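Local coordinates for protein cytochrome C (Thioalkalivibrio paradoxus ARh 1, PDB 5N1T) that binds a covalently attached heme c and probably serves in electron transfer, at residues B[40-45]-B[51-56]; B[68-71]-B[76-79]; B[62-67]-B[90-95]. One frame throughout, in Å; residues are numbered along the deposited sequence.

Interaction 1 (B[40-45]-B[51-56]). With HEC (heme c), chain F.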
loop_
_atom_site.group_PDB
_atom_site.type_symbol
_atom_site.label_atom_id
_atom_site.label_comp_id
_atom_site.label_asym_id
_atom_site.label_seq_id
_atom_site.Cartn_x
_atom_site.Cartn_y
_atom_site.Cartn_z
ATOM N N GLY B 40 9.797 -22.272 -13.451
ATOM C CA GLY B 40 9.172 -21.121 -12.810
ATOM C C GLY B 40 9.603 -19.802 -13.420
ATOM O O GLY B 40 8.745 -18.969 -13.723
ATOM N N CYS B 41 10.910 -19.612 -13.625
ATOM C CA CYS B 41 11.423 -18.435 -14.372
ATOM C C CYS B 41 11.698 -18.705 -15.841
ATOM O O CYS B 41 11.538 -17.794 -16.663
ATOM C CB CYS B 41 12.742 -17.909 -13.830
ATOM S SG CYS B 41 12.788 -17.184 -12.180
ATOM N N HIS B 42 12.159 -19.924 -16.160
ATOM C CA HIS B 42 12.684 -20.205 -17.501
ATOM C C HIS B 42 11.565 -20.647 -18.480
ATOM O O HIS B 42 11.818 -20.802 -19.677
ATOM C CB HIS B 42 13.906 -21.163 -17.467
ATOM C CG HIS B 42 15.211 -20.513 -17.065
ATOM N ND1 HIS B 42 15.968 -19.741 -17.933
ATOM C CD2 HIS B 42 15.918 -20.564 -15.905
ATOM C CE1 HIS B 42 17.068 -19.325 -17.317
ATOM N NE2 HIS B 42 17.059 -19.799 -16.081
ATOM N N GLY B 43 10.329 -20.792 -17.985
ATOM C CA GLY B 43 9.162 -21.097 -18.843
ATOM C C GLY B 43 8.892 -22.577 -18.876
ATOM O O GLY B 43 9.764 -23.331 -18.461
ATOM N N PRO B 44 7.710 -23.016 -19.399
ATOM C CA PRO B 44 7.395 -24.468 -19.306
ATOM C C PRO B 44 8.410 -25.241 -20.123
ATOM O O PRO B 44 8.711 -24.837 -21.261
ATOM C CB PRO B 44 5.983 -24.597 -19.923
ATOM C CG PRO B 44 5.636 -23.243 -20.478
ATOM C CD PRO B 44 6.829 -22.327 -20.376
ATOM N N ASN B 45 8.975 -26.293 -19.519
ATOM C CA ASN B 45 10.069 -27.102 -20.105
ATOM C C ASN B 45 11.203 -26.338 -20.830
ATOM O O ASN B 45 11.687 -26.764 -21.881
ATOM C CB ASN B 45 9.483 -28.239 -20.962
ATOM C CG ASN B 45 9.236 -29.501 -20.149
ATOM O OD1 ASN B 45 9.737 -30.573 -20.497
ATOM N ND2 ASN B 45 8.485 -29.374 -19.036
ATOM N N GLY B 51 12.883 -12.357 -22.327
ATOM C CA GLY B 51 13.599 -11.752 -21.232
ATOM C C GLY B 51 14.641 -12.700 -20.707
ATOM O O GLY B 51 15.837 -12.593 -21.045
ATOM N N ILE B 52 14.178 -13.621 -19.862
ATOM C CA ILE B 52 15.024 -14.630 -19.254
ATOM C C ILE B 52 15.337 -15.568 -20.429
ATOM O O ILE B 52 14.437 -15.883 -21.206
ATOM C CB ILE B 52 14.325 -15.343 -18.038
ATOM C CG1 ILE B 52 13.865 -14.326 -16.954
ATOM C CG2 ILE B 52 15.258 -16.375 -17.400
ATOM C CD1 ILE B 52 13.137 -14.909 -15.742
ATOM N N PRO B 53 16.614 -15.963 -20.611
ATOM C CA PRO B 53 16.885 -16.860 -21.751
ATOM C C PRO B 53 16.200 -18.234 -21.624
ATOM O O PRO B 53 15.692 -18.579 -20.534
ATOM C CB PRO B 53 18.412 -16.977 -21.763
ATOM C CG PRO B 53 18.844 -16.590 -20.394
ATOM C CD PRO B 53 17.856 -15.555 -19.936
ATOM N N SER B 54 16.147 -18.944 -22.755
ATOM C CA SER B 54 15.524 -20.280 -22.885
ATOM C C SER B 54 16.462 -21.360 -22.341
ATOM O O SER B 54 17.660 -21.134 -22.150
ATOM C CB SER B 54 15.158 -20.612 -24.344
ATOM O OG SER B 54 13.985 -19.949 -24.755
ATOM N N LEU B 55 15.921 -22.538 -22.085
ATOM C CA LEU B 55 16.723 -23.569 -21.466
ATOM C C LEU B 55 16.775 -24.827 -22.340
ATOM O O LEU B 55 17.819 -25.487 -22.438
ATOM C CB LEU B 55 16.171 -23.855 -20.067
ATOM C CG LEU B 55 17.202 -23.870 -18.950
ATOM C CD1 LEU B 55 17.879 -22.507 -18.861
ATOM C CD2 LEU B 55 16.591 -24.302 -17.614
ATOM N N SER B 56 15.641 -25.096 -22.993
ATOM C CA SER B 56 15.361 -26.293 -23.797
ATOM C C SER B 56 16.460 -26.689 -24.800
ATOM O O SER B 56 16.817 -27.887 -24.866
ATOM C CB SER B 56 14.012 -26.133 -24.515
ATOM O OG SER B 56 13.941 -24.860 -25.150
HETATM FE FE HEC F . 18.151 -19.585 -14.569
HETATM C CHA HEC F . 20.243 -17.752 -16.663
HETATM C CHB HEC F . 19.581 -22.453 -15.672
HETATM C CHC HEC F . 16.512 -21.359 -12.041
HETATM C CHD HEC F . 16.432 -16.793 -13.798
HETATM N NA HEC F . 19.673 -20.009 -15.929
HETATM C C1A HEC F . 20.387 -19.201 -16.716
HETATM C C2A HEC F . 21.371 -19.862 -17.620
HETATM C C3A HEC F . 21.173 -21.278 -17.302
HETATM C C4A HEC F . 20.118 -21.224 -16.264
HETATM C CMA HEC F . 21.843 -22.505 -17.834
HETATM C CAA HEC F . 22.302 -19.219 -18.617
HETATM C CBA HEC F . 21.443 -19.191 -19.885
HETATM C CGA HEC F . 22.144 -18.698 -21.143
HETATM O O1A HEC F . 23.218 -18.062 -21.080
HETATM O O2A HEC F . 21.607 -18.934 -22.250
HETATM N NB HEC F . 18.069 -21.574 -13.944
HETATM C C1B HEC F . 18.716 -22.608 -14.529
HETATM C C2B HEC F . 18.505 -23.943 -13.949
HETATM C C3B HEC F . 17.611 -23.646 -12.835
HETATM C C4B HEC F . 17.382 -22.153 -12.921
HETATM C CMB HEC F . 19.082 -25.277 -14.332
HETATM C CAB HEC F . 17.185 -24.762 -11.951
HETATM C CBB HEC F . 16.301 -24.702 -10.768
HETATM N NC HEC F . 16.684 -19.159 -13.145
HETATM C C1C HEC F . 16.094 -19.959 -12.228
HETATM C C2C HEC F . 15.049 -19.299 -11.383
HETATM C C3C HEC F . 15.070 -17.917 -11.927
HETATM C C4C HEC F . 16.083 -17.967 -12.994
HETATM C CMC HEC F . 14.241 -19.922 -10.283
HETATM C CAC HEC F . 14.293 -16.671 -11.650
HETATM C CBC HEC F . 13.298 -16.485 -10.571
HETATM N ND HEC F . 18.320 -17.611 -15.131
HETATM C C1D HEC F . 17.585 -16.597 -14.692
HETATM C C2D HEC F . 17.957 -15.272 -15.242
HETATM C C3D HEC F . 19.099 -15.585 -16.115
HETATM C C4D HEC F . 19.215 -17.037 -15.939
HETATM C CMD HEC F . 17.325 -13.942 -15.015
HETATM C CAD HEC F . 19.958 -14.680 -16.938
HETATM C CBD HEC F . 21.232 -14.596 -16.104
HETATM C CGD HEC F . 21.196 -13.603 -14.960
HETATM O O1D HEC F . 21.098 -12.380 -15.208
HETATM O O2D HEC F . 21.296 -14.041 -13.791
#

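Interaction 2 (B[68-71]-B[76-79]). With HEC (heme c), chain F.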
loop_
_atom_site.group_PDB
_atom_site.type_symbol
_atom_site.label_atom_id
_atom_site.label_comp_id
_atom_site.label_asym_id
_atom_site.label_seq_id
_atom_site.Cartn_x
_atom_site.Cartn_y
_atom_site.Cartn_z
ATOM N N LEU B 68 27.419 -24.150 -12.165
ATOM C CA LEU B 68 28.623 -24.092 -11.328
ATOM C C LEU B 68 29.376 -22.786 -11.529
ATOM O O LEU B 68 29.922 -22.248 -10.546
ATOM C CB LEU B 68 29.551 -25.289 -11.578
ATOM C CG LEU B 68 28.957 -26.696 -11.455
ATOM C CD1 LEU B 68 29.637 -27.626 -12.446
ATOM C CD2 LEU B 68 29.013 -27.276 -10.044
ATOM N N ALA B 69 29.386 -22.290 -12.783
ATOM C CA ALA B 69 30.005 -21.000 -13.149
ATOM C C ALA B 69 29.336 -19.801 -12.453
ATOM O O ALA B 69 30.015 -18.854 -12.015
ATOM C CB ALA B 69 29.999 -20.804 -14.663
ATOM N N PHE B 70 28.002 -19.860 -12.363
ATOM C CA PHE B 70 27.210 -18.837 -11.687
ATOM C C PHE B 70 27.444 -18.959 -10.190
ATOM O O PHE B 70 27.669 -17.950 -9.500
ATOM C CB PHE B 70 25.727 -19.027 -11.981
ATOM C CG PHE B 70 25.264 -18.467 -13.310
ATOM C CD1 PHE B 70 25.617 -17.185 -13.722
ATOM C CD2 PHE B 70 24.411 -19.218 -14.130
ATOM C CE1 PHE B 70 25.144 -16.671 -14.931
ATOM C CE2 PHE B 70 23.937 -18.717 -15.331
ATOM C CZ PHE B 70 24.300 -17.441 -15.743
ATOM N N ARG B 71 27.429 -20.205 -9.719
ATOM C CA ARG B 71 27.626 -20.533 -8.332
ATOM C C ARG B 71 28.901 -19.919 -7.707
ATOM O O ARG B 71 28.846 -19.269 -6.670
ATOM C CB ARG B 71 27.638 -22.040 -8.232
ATOM C CG ARG B 71 27.162 -22.644 -6.938
ATOM C CD ARG B 71 27.111 -24.143 -7.165
ATOM N NE ARG B 71 26.892 -24.894 -5.932
ATOM C CZ ARG B 71 27.858 -25.422 -5.181
ATOM N NH1 ARG B 71 29.131 -25.284 -5.522
ATOM N NH2 ARG B 71 27.543 -26.100 -4.084
ATOM N N GLU B 76 28.983 -13.852 -13.940
ATOM C CA GLU B 76 28.187 -12.819 -13.243
ATOM C C GLU B 76 26.693 -13.079 -13.431
ATOM O O GLU B 76 26.250 -13.338 -14.560
ATOM C CB GLU B 76 28.523 -11.435 -13.823
ATOM C CG GLU B 76 29.940 -10.960 -13.557
ATOM C CD GLU B 76 30.069 -10.308 -12.200
ATOM O OE1 GLU B 76 29.711 -9.107 -12.081
ATOM O OE2 GLU B 76 30.511 -11.009 -11.256
ATOM N N SER B 77 25.913 -13.024 -12.354
ATOM C CA SER B 77 24.452 -13.172 -12.503
ATOM C C SER B 77 23.707 -11.998 -11.888
ATOM O O SER B 77 24.274 -11.290 -11.056
ATOM C CB SER B 77 23.969 -14.487 -11.903
ATOM O OG SER B 77 24.048 -14.475 -10.497
ATOM N N THR B 78 22.466 -11.767 -12.322
ATOM C CA THR B 78 21.542 -10.922 -11.546
ATOM C C THR B 78 20.889 -11.712 -10.441
ATOM O O THR B 78 20.699 -11.188 -9.368
ATOM C CB THR B 78 20.439 -10.241 -12.366
ATOM O OG1 THR B 78 20.003 -11.113 -13.416
ATOM C CG2 THR B 78 20.943 -8.972 -12.967
ATOM N N VAL B 79 20.572 -12.974 -10.700
ATOM C CA VAL B 79 19.900 -13.835 -9.720
ATOM C C VAL B 79 20.373 -15.292 -9.760
ATOM O O VAL B 79 20.107 -16.052 -8.829
ATOM C CB VAL B 79 18.374 -13.774 -9.895
ATOM C CG1 VAL B 79 17.924 -14.522 -11.161
ATOM C CG2 VAL B 79 17.667 -14.237 -8.632
HETATM FE FE HEC F . 18.151 -19.585 -14.569
HETATM C CHA HEC F . 20.243 -17.752 -16.663
HETATM C CHB HEC F . 19.581 -22.453 -15.672
HETATM C CHC HEC F . 16.512 -21.359 -12.041
HETATM C CHD HEC F . 16.432 -16.793 -13.798
HETATM N NA HEC F . 19.673 -20.009 -15.929
HETATM C C1A HEC F . 20.387 -19.201 -16.716
HETATM C C2A HEC F . 21.371 -19.862 -17.620
HETATM C C3A HEC F . 21.173 -21.278 -17.302
HETATM C C4A HEC F . 20.118 -21.224 -16.264
HETATM C CMA HEC F . 21.843 -22.505 -17.834
HETATM C CAA HEC F . 22.302 -19.219 -18.617
HETATM C CBA HEC F . 21.443 -19.191 -19.885
HETATM C CGA HEC F . 22.144 -18.698 -21.143
HETATM O O1A HEC F . 23.218 -18.062 -21.080
HETATM O O2A HEC F . 21.607 -18.934 -22.250
HETATM N NB HEC F . 18.069 -21.574 -13.944
HETATM C C1B HEC F . 18.716 -22.608 -14.529
HETATM C C2B HEC F . 18.505 -23.943 -13.949
HETATM C C3B HEC F . 17.611 -23.646 -12.835
HETATM C C4B HEC F . 17.382 -22.153 -12.921
HETATM C CMB HEC F . 19.082 -25.277 -14.332
HETATM C CAB HEC F . 17.185 -24.762 -11.951
HETATM C CBB HEC F . 16.301 -24.702 -10.768
HETATM N NC HEC F . 16.684 -19.159 -13.145
HETATM C C1C HEC F . 16.094 -19.959 -12.228
HETATM C C2C HEC F . 15.049 -19.299 -11.383
HETATM C C3C HEC F . 15.070 -17.917 -11.927
HETATM C C4C HEC F . 16.083 -17.967 -12.994
HETATM C CMC HEC F . 14.241 -19.922 -10.283
HETATM C CAC HEC F . 14.293 -16.671 -11.650
HETATM C CBC HEC F . 13.298 -16.485 -10.571
HETATM N ND HEC F . 18.320 -17.611 -15.131
HETATM C C1D HEC F . 17.585 -16.597 -14.692
HETATM C C2D HEC F . 17.957 -15.272 -15.242
HETATM C C3D HEC F . 19.099 -15.585 -16.115
HETATM C C4D HEC F . 19.215 -17.037 -15.939
HETATM C CMD HEC F . 17.325 -13.942 -15.015
HETATM C CAD HEC F . 19.958 -14.680 -16.938
HETATM C CBD HEC F . 21.232 -14.596 -16.104
HETATM C CGD HEC F . 21.196 -13.603 -14.960
HETATM O O1D HEC F . 21.098 -12.380 -15.208
HETATM O O2D HEC F . 21.296 -14.041 -13.791
#

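Interaction 3 (B[62-67]-B[90-95]). With HEC (heme c), chain F.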
loop_
_atom_site.group_PDB
_atom_site.type_symbol
_atom_site.label_atom_id
_atom_site.label_comp_id
_atom_site.label_asym_id
_atom_site.label_seq_id
_atom_site.Cartn_x
_atom_site.Cartn_y
_atom_site.Cartn_z
ATOM N N GLN B 62 26.309 -28.274 -20.745
ATOM C CA GLN B 62 26.178 -26.799 -20.749
ATOM C C GLN B 62 25.496 -26.276 -19.492
ATOM O O GLN B 62 26.012 -25.352 -18.831
ATOM C CB GLN B 62 25.413 -26.309 -21.969
ATOM C CG GLN B 62 26.104 -26.600 -23.284
ATOM C CD GLN B 62 25.172 -26.435 -24.449
ATOM O OE1 GLN B 62 24.189 -27.170 -24.594
ATOM N NE2 GLN B 62 25.464 -25.458 -25.292
ATOM N N ILE B 63 24.364 -26.897 -19.146
ATOM C CA ILE B 63 23.622 -26.484 -17.976
ATOM C C ILE B 63 24.510 -26.635 -16.754
ATOM O O ILE B 63 24.765 -25.651 -16.070
ATOM C CB ILE B 63 22.278 -27.199 -17.804
ATOM C CG1 ILE B 63 21.325 -26.819 -18.970
ATOM C CG2 ILE B 63 21.695 -26.838 -16.429
ATOM C CD1 ILE B 63 20.043 -27.663 -19.107
ATOM N N ALA B 64 25.026 -27.837 -16.512
ATOM C CA ALA B 64 25.822 -28.069 -15.302
ATOM C C ALA B 64 26.995 -27.085 -15.248
ATOM O O ALA B 64 27.222 -26.462 -14.227
ATOM C CB ALA B 64 26.305 -29.527 -15.213
ATOM N N GLU B 65 27.690 -26.915 -16.376
ATOM C CA GLU B 65 28.965 -26.214 -16.393
ATOM C C GLU B 65 28.738 -24.746 -16.070
ATOM O O GLU B 65 29.598 -24.127 -15.460
ATOM C CB GLU B 65 29.722 -26.433 -17.719
ATOM N N THR B 66 27.568 -24.211 -16.435
ATOM C CA THR B 66 27.237 -22.788 -16.144
ATOM C C THR B 66 26.510 -22.530 -14.822
ATOM O O THR B 66 26.697 -21.476 -14.217
ATOM C CB THR B 66 26.584 -22.032 -17.328
ATOM O OG1 THR B 66 25.497 -22.794 -17.850
ATOM C CG2 THR B 66 27.636 -21.777 -18.450
ATOM N N MET B 67 25.726 -23.507 -14.360
ATOM C CA MET B 67 25.236 -23.524 -12.984
ATOM C C MET B 67 26.414 -23.276 -12.061
ATOM O O MET B 67 26.434 -22.284 -11.328
ATOM C CB MET B 67 24.602 -24.868 -12.631
ATOM C CG MET B 67 23.243 -25.131 -13.237
ATOM S SD MET B 67 22.035 -24.000 -12.562
ATOM C CE MET B 67 21.400 -24.989 -11.211
ATOM N N ASP B 90 26.008 -32.484 -6.787
ATOM C CA ASP B 90 25.166 -33.636 -7.153
ATOM C C ASP B 90 23.813 -33.256 -7.724
ATOM O O ASP B 90 23.387 -33.801 -8.753
ATOM C CB ASP B 90 24.951 -34.546 -5.948
ATOM C CG ASP B 90 25.974 -35.626 -5.870
ATOM O OD1 ASP B 90 27.105 -35.371 -6.341
ATOM O OD2 ASP B 90 25.642 -36.724 -5.362
ATOM N N GLU B 91 23.145 -32.320 -7.039
ATOM C CA GLU B 91 21.825 -31.850 -7.436
ATOM C C GLU B 91 21.891 -31.123 -8.777
ATOM O O GLU B 91 21.033 -31.364 -9.632
ATOM C CB GLU B 91 21.219 -30.973 -6.351
ATOM C CG GLU B 91 20.801 -31.741 -5.100
ATOM C CD GLU B 91 20.606 -30.835 -3.894
ATOM O OE1 GLU B 91 21.147 -29.690 -3.867
ATOM O OE2 GLU B 91 19.893 -31.278 -2.971
ATOM N N ILE B 92 22.920 -30.280 -8.956
ATOM C CA ILE B 92 23.207 -29.614 -10.230
ATOM C C ILE B 92 23.325 -30.587 -11.426
ATOM O O ILE B 92 22.830 -30.292 -12.529
ATOM C CB ILE B 92 24.416 -28.670 -10.088
ATOM C CG1 ILE B 92 23.928 -27.299 -9.614
ATOM C CG2 ILE B 92 25.112 -28.451 -11.410
ATOM C CD1 ILE B 92 24.851 -26.578 -8.649
ATOM N N ALA B 93 23.938 -31.750 -11.195
ATOM C CA ALA B 93 24.021 -32.809 -12.209
ATOM C C ALA B 93 22.636 -33.389 -12.501
ATOM O O ALA B 93 22.267 -33.499 -13.675
ATOM C CB ALA B 93 25.005 -33.904 -11.801
ATOM N N SER B 94 21.861 -33.724 -11.463
ATOM C CA SER B 94 20.477 -34.197 -11.649
ATOM C C SER B 94 19.640 -33.193 -12.453
ATOM O O SER B 94 18.962 -33.564 -13.408
ATOM C CB SER B 94 19.786 -34.469 -10.314
ATOM O OG SER B 94 19.964 -35.790 -9.859
ATOM N N ILE B 95 19.709 -31.923 -12.067
ATOM C CA ILE B 95 18.943 -30.848 -12.705
ATOM C C ILE B 95 19.343 -30.758 -14.174
ATOM O O ILE B 95 18.478 -30.694 -15.073
ATOM C CB ILE B 95 19.179 -29.494 -11.976
ATOM C CG1 ILE B 95 18.457 -29.481 -10.652
ATOM C CG2 ILE B 95 18.715 -28.285 -12.787
ATOM C CD1 ILE B 95 19.190 -28.649 -9.626
HETATM FE FE HEC F . 18.151 -19.585 -14.569
HETATM C CHA HEC F . 20.243 -17.752 -16.663
HETATM C CHB HEC F . 19.581 -22.453 -15.672
HETATM C CHC HEC F . 16.512 -21.359 -12.041
HETATM C CHD HEC F . 16.432 -16.793 -13.798
HETATM N NA HEC F . 19.673 -20.009 -15.929
HETATM C C1A HEC F . 20.387 -19.201 -16.716
HETATM C C2A HEC F . 21.371 -19.862 -17.620
HETATM C C3A HEC F . 21.173 -21.278 -17.302
HETATM C C4A HEC F . 20.118 -21.224 -16.264
HETATM C CMA HEC F . 21.843 -22.505 -17.834
HETATM C CAA HEC F . 22.302 -19.219 -18.617
HETATM C CBA HEC F . 21.443 -19.191 -19.885
HETATM C CGA HEC F . 22.144 -18.698 -21.143
HETATM O O1A HEC F . 23.218 -18.062 -21.080
HETATM O O2A HEC F . 21.607 -18.934 -22.250
HETATM N NB HEC F . 18.069 -21.574 -13.944
HETATM C C1B HEC F . 18.716 -22.608 -14.529
HETATM C C2B HEC F . 18.505 -23.943 -13.949
HETATM C C3B HEC F . 17.611 -23.646 -12.835
HETATM C C4B HEC F . 17.382 -22.153 -12.921
HETATM C CMB HEC F . 19.082 -25.277 -14.332
HETATM C CAB HEC F . 17.185 -24.762 -11.951
HETATM C CBB HEC F . 16.301 -24.702 -10.768
HETATM N NC HEC F . 16.684 -19.159 -13.145
HETATM C C1C HEC F . 16.094 -19.959 -12.228
HETATM C C2C HEC F . 15.049 -19.299 -11.383
HETATM C C3C HEC F . 15.070 -17.917 -11.927
HETATM C C4C HEC F . 16.083 -17.967 -12.994
HETATM C CMC HEC F . 14.241 -19.922 -10.283
HETATM C CAC HEC F . 14.293 -16.671 -11.650
HETATM C CBC HEC F . 13.298 -16.485 -10.571
HETATM N ND HEC F . 18.320 -17.611 -15.131
HETATM C C1D HEC F . 17.585 -16.597 -14.692
HETATM C C2D HEC F . 17.957 -15.272 -15.242
HETATM C C3D HEC F . 19.099 -15.585 -16.115
HETATM C C4D HEC F . 19.215 -17.037 -15.939
HETATM C CMD HEC F . 17.325 -13.942 -15.015
HETATM C CAD HEC F . 19.958 -14.680 -16.938
HETATM C CBD HEC F . 21.232 -14.596 -16.104
HETATM C CGD HEC F . 21.196 -13.603 -14.960
HETATM O O1D HEC F . 21.098 -12.380 -15.208
HETATM O O2D HEC F . 21.296 -14.041 -13.791
#

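Interaction 1 (B[40-45]-B[51-56])
With chi1 at -78°, H42 sets CG opposite its own carbonyl carbon and directs the imidazole toward residues 51-56, while I52 holds CG2 anti to its backbone N and thereby over one face of that ring. I52 CG2 lies 3.5 Å from H42 CE1. Over the opposite face L55 CD1 makes a CH-pi contact, 3.6 Å from the centroid of the H42 ring, so the imidazole is sandwiched between methyl groups of I52 and L55, whose side chains cross that of H42 at about a right angle. Its edge carries the polar bonds. H42 ND1 donates to the backbone O of P53 (2.9 Å, N-H...O 158°), with that oxygen close to the ring plane, and H42 NE2 binds the heme iron at 1.9 Å. Next door, I52 CD1 packs on C41 CB at 3.6 Å, beside the thioether that joins C41 SG to the heme. C38, C41 and H42 make up the CXXCH motif of c-type cytochromes; M80 is the other axial ligand. With NE2 on the iron, ND1 is left to carry the proton given to P53 O. That bond, together with the iron, helps to fix the ring's rotation and would probably make the imidazole a somewhat stronger electron donor.

Interaction 2 (B[68-71]-B[76-79])
F70 meets residues 76-79 through one corner of its ring: CE1 lies 3.5 Å from the backbone O of E76, which sits at the ring edge near its plane, and CD1 is 3.6 Å from S77 CB. This is the tightly packed part. Having CG anti to the carbonyl carbon (chi1 -81°) carries the ring off helix 60-72 to the heme, where CE2 of F70 comes within 3.6 Å of heme C2A, again at the ring edge. F70 is thus wedged between the 76-77 backbone and the porphyrin.

The loose side belongs to E76, an exposed residue whose CB is directed away from the helix. S77 lies between the two: its CB packs on F70, and its OG bonds to the backbone N of Q81. Beyond it the segment turns to the heme propionate that carries O1D and O2D. T78 N donates to O2D of the heme at 2.9 Å, T78 OG1 also donates to O1D, though at a doubtfully short length, and V79 N adds a weak bond to O2D at 3.3 Å. R75 NH2 is also hydrogen-bonded to the heme, and its positive charge would probably offset some of the propionate charge.

The contact closes the turn after helix 60-72. V79 is the N-cap residue of helix 80-84, which supplies the axial ligand M80, and R71, whose CB points away from 76-79, touches E89 and I92 on helix 89-101.

Interaction 3 (B[62-67]-B[90-95])
Helices 60-72 and 89-101 come closest at A64 and I92, whose CA atoms are 5.9 Å apart, a close approach consistent with the small side chain of A64. The pairing belongs to the all-helical cytochrome c fold, in which helices pack round the heme and wall it in. The contact itself is wholly apolar. I92 CG2, anti to its backbone N, is directed at the opposing helix and rests 4.0 Å from A64 CA, while the same methyl lies 3.8 Å from M67 CB. M67 then folds back on itself, bent at both chi2 (-66°) and chi3 (-93°), which brings its CE to 3.8 Å from I92 CG1. Its sulfur faces the cofactor instead, with M67 SD 3.7 Å from the heme methyl CMB. Both helices touch that methyl, since I63 CG2 approaches CMB at 3.7 Å and I95 CG2 also reaches it.

I95 extends the core to L34 and C38 of helix 29-42, and E91 ties the same helix down by a salt bridge to R30. On the heme side of helix 60-72, T66 OG1 donates to the backbone O of Q62 at 2.8 Å. T66 N donates to this carbonyl oxygen too, so the two donors grip it from opposite faces of the carbonyl plane.

In the fold
Along the chain, interaction 1 closes before the others open, and interaction 2 is nested in the loop closed by interaction 3. The centres of interactions 1 and 2 lie about 16 Å apart, those of interactions 1 and 3 about 15 Å, and those of interactions 2 and 3 about 12 Å. Interactions 2 and 3 share helix 60-72 and touch through R71 CD and I92 CD1, 3.6 Å apart; interaction 1 touches neither and lies across the chain's centre from interaction 3. All three reach the same heme c: interaction 1 brings the histidine ligand and a thioether, interaction 2 the propionate bonds, interaction 3 apolar walling. The heme thus bridges interaction 1 to the other two.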